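Local structure of Zn-dependent hydrolase, glyoxylase (Echinicola vietnamensis, 6T5K) at residues H100-C105 against L194-V199. The protein probably hydrolyses beta-lactam antibiotics, as a zinc-dependent class B metallo-beta-lactamase. Sequence-based numbering, arbitrary orientation.
Sequences HFHLDC and LEDANV. With ZN (zinc ion), chain G; ZN (zinc ion), chain H.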
loop_
_atom_site.group_PDB
_atom_site.type_symbol
_atom_site.label_atom_id
_atom_site.label_comp_id
_atom_site.label_asym_id
_atom_site.label_seq_id
_atom_site.Cartn_x
_atom_site.Cartn_y
_atom_site.Cartn_z
ATOM N N HIS A 100 -7.111 -1.248 -1.737
ATOM C CA HIS A 100 -8.558 -1.366 -1.553
ATOM C C HIS A 100 -9.193 -0.214 -2.318
ATOM O O HIS A 100 -8.502 0.566 -2.981
ATOM C CB HIS A 100 -9.048 -1.471 -0.093
ATOM C CG HIS A 100 -8.733 -0.295 0.778
ATOM N ND1 HIS A 100 -7.511 -0.127 1.390
ATOM C CD2 HIS A 100 -9.509 0.728 1.210
ATOM C CE1 HIS A 100 -7.529 0.983 2.111
ATOM N NE2 HIS A 100 -8.731 1.512 2.030
ATOM N N PHE A 101 -10.510 -0.118 -2.249
ATOM C CA PHE A 101 -11.226 0.802 -3.137
ATOM C C PHE A 101 -11.243 2.263 -2.689
ATOM O O PHE A 101 -11.751 3.104 -3.434
ATOM C CB PHE A 101 -12.668 0.324 -3.362
ATOM C CG PHE A 101 -13.609 0.601 -2.216
ATOM C CD1 PHE A 101 -13.744 -0.318 -1.169
ATOM C CD2 PHE A 101 -14.390 1.757 -2.205
ATOM C CE1 PHE A 101 -14.623 -0.074 -0.134
ATOM C CE2 PHE A 101 -15.299 1.990 -1.164
ATOM C CZ PHE A 101 -15.394 1.082 -0.121
ATOM N N HIS A 102 -10.709 2.601 -1.518
ATOM C CA HIS A 102 -10.797 3.975 -1.034
ATOM C C HIS A 102 -9.825 4.908 -1.783
ATOM O O HIS A 102 -8.890 4.483 -2.451
ATOM C CB HIS A 102 -10.475 4.036 0.452
ATOM C CG HIS A 102 -11.551 3.510 1.340
ATOM N ND1 HIS A 102 -11.304 3.112 2.640
ATOM C CD2 HIS A 102 -12.880 3.347 1.140
ATOM C CE1 HIS A 102 -12.436 2.729 3.197
ATOM N NE2 HIS A 102 -13.405 2.855 2.308
ATOM N N LEU A 103 -10.024 6.214 -1.605
ATOM C CA LEU A 103 -9.265 7.205 -2.384
ATOM C C LEU A 103 -7.789 7.298 -1.996
ATOM O O LEU A 103 -6.971 7.703 -2.833
ATOM C CB LEU A 103 -9.971 8.560 -2.327
ATOM C CG LEU A 103 -11.298 8.598 -3.097
ATOM C CD1 LEU A 103 -12.002 9.905 -2.780
ATOM C CD2 LEU A 103 -11.087 8.483 -4.608
ATOM N N ASP A 104 -7.414 6.910 -0.780
ATOM C CA ASP A 104 -5.995 6.874 -0.416
ATOM C C ASP A 104 -5.292 5.624 -0.940
ATOM O O ASP A 104 -4.150 5.337 -0.542
ATOM C CB ASP A 104 -5.787 7.038 1.106
ATOM C CG ASP A 104 -6.528 5.997 1.957
ATOM O OD1 ASP A 104 -7.705 5.688 1.628
ATOM O OD2 ASP A 104 -5.933 5.523 2.993
ATOM N N CYS A 105 -5.971 4.882 -1.807
ATOM C CA CYS A 105 -5.391 3.797 -2.572
ATOM C C CYS A 105 -5.437 4.064 -4.061
ATOM O O CYS A 105 -4.541 3.621 -4.785
ATOM C CB CYS A 105 -6.145 2.491 -2.293
ATOM S SG CYS A 105 -6.224 2.085 -0.570
ATOM N N LEU A 194 -13.859 3.116 10.505
ATOM C CA LEU A 194 -14.477 1.798 10.481
ATOM C C LEU A 194 -15.744 1.760 9.649
ATOM O O LEU A 194 -16.467 0.762 9.696
ATOM C CB LEU A 194 -14.821 1.333 11.893
ATOM C CG LEU A 194 -13.631 1.216 12.831
ATOM C CD1 LEU A 194 -14.052 0.818 14.219
ATOM C CD2 LEU A 194 -12.636 0.209 12.295
ATOM N N GLU A 195 -16.033 2.813 8.881
ATOM C CA GLU A 195 -17.309 2.884 8.174
ATOM C C GLU A 195 -17.515 1.720 7.209
ATOM O O GLU A 195 -18.657 1.265 7.017
ATOM C CB GLU A 195 -17.425 4.221 7.440
ATOM C CG GLU A 195 -18.004 5.296 8.321
ATOM C CD GLU A 195 -17.819 6.673 7.752
ATOM O OE1 GLU A 195 -17.481 7.582 8.547
ATOM O OE2 GLU A 195 -18.010 6.838 6.522
ATOM N N ASP A 196 -16.441 1.236 6.584
ATOM C CA ASP A 196 -16.527 0.157 5.612
ATOM C C ASP A 196 -15.898 -1.141 6.136
ATOM O O ASP A 196 -15.659 -2.084 5.373
ATOM C CB ASP A 196 -15.891 0.573 4.286
ATOM C CG ASP A 196 -16.656 1.695 3.599
ATOM O OD1 ASP A 196 -17.915 1.642 3.637
ATOM O OD2 ASP A 196 -15.989 2.592 3.000
ATOM N N ALA A 197 -15.662 -1.214 7.434
ATOM C CA ALA A 197 -14.879 -2.286 8.023
ATOM C C ALA A 197 -15.725 -3.495 8.403
ATOM O O ALA A 197 -16.933 -3.399 8.637
ATOM C CB ALA A 197 -14.130 -1.791 9.268
ATOM N N ASN A 198 -15.048 -4.645 8.476
ATOM C CA ASN A 198 -15.593 -5.883 9.039
ATOM C C ASN A 198 -14.689 -6.202 10.227
ATOM O O ASN A 198 -13.616 -6.814 10.075
ATOM C CB ASN A 198 -15.567 -6.989 8.010
ATOM C CG ASN A 198 -16.124 -8.281 8.540
ATOM O OD1 ASN A 198 -16.214 -8.499 9.753
ATOM N ND2 ASN A 198 -16.521 -9.143 7.628
ATOM N N VAL A 199 -15.101 -5.733 11.409
ATOM C CA VAL A 199 -14.269 -5.906 12.594
ATOM C C VAL A 199 -14.298 -7.332 13.131
ATOM O O VAL A 199 -13.411 -7.702 13.902
ATOM C CB VAL A 199 -14.580 -4.895 13.716
ATOM C CG1 VAL A 199 -14.321 -3.485 13.247
ATOM C CG2 VAL A 199 -15.990 -5.049 14.263
HETATM ZN ZN ZN G . -9.458 2.815 3.447
HETATM ZN ZN ZN H . -6.588 4.261 4.790
HETATM O O HOH W 1 -8.457 4.392 3.785
HETATM O O HOH W 2 -7.431 3.752 6.865
#
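H102 and D196 meet through a His-carboxylate hydrogen bond: NE2 of H102 donates to OD2 of D196, 2.7 Å away and nearly straight at 165°. Following H102 outward, the bond from CA to CB is directed toward the loop 194-199, and CB lies 3.4 Å from the zinc of chain G. Chi1 of -74° sets CG beside the backbone N and anti to the carbonyl carbon, and the ring turns so that ND1 binds that zinc at 2.0 Å. CE1 lies between the two nitrogens, with the metal on one flank and D196 on the other. CD2 lies 3.5 Å above one face of the F101 ring, offset toward its rim. At the tip, NE2 spends its N-H on D196, whose OD2 lies in the imidazole plane and accepts with its anti lone pair. The carboxylate itself is rotated 40° from the ring. F101 CZ approaches OD2 of D196 at 3.5 Å, obliquely to the phenyl ring. D196 is thus a second-shell residue that, with the ND1-zinc bond, fixes the rotation of the H102 ring, and would probably make ND1 a stronger donor to the metal.

H100 and H163 complete the protein ligands of this zinc; water 1 bridges to the second, held by D104, C182 and H223. H100, H102 and D104 form the metallo-beta-lactamase HxHxD motif, running from the loop after strand 92-98 into helix 103-106, while D196 comes from the loop between strand 177-181 and helix 201-212.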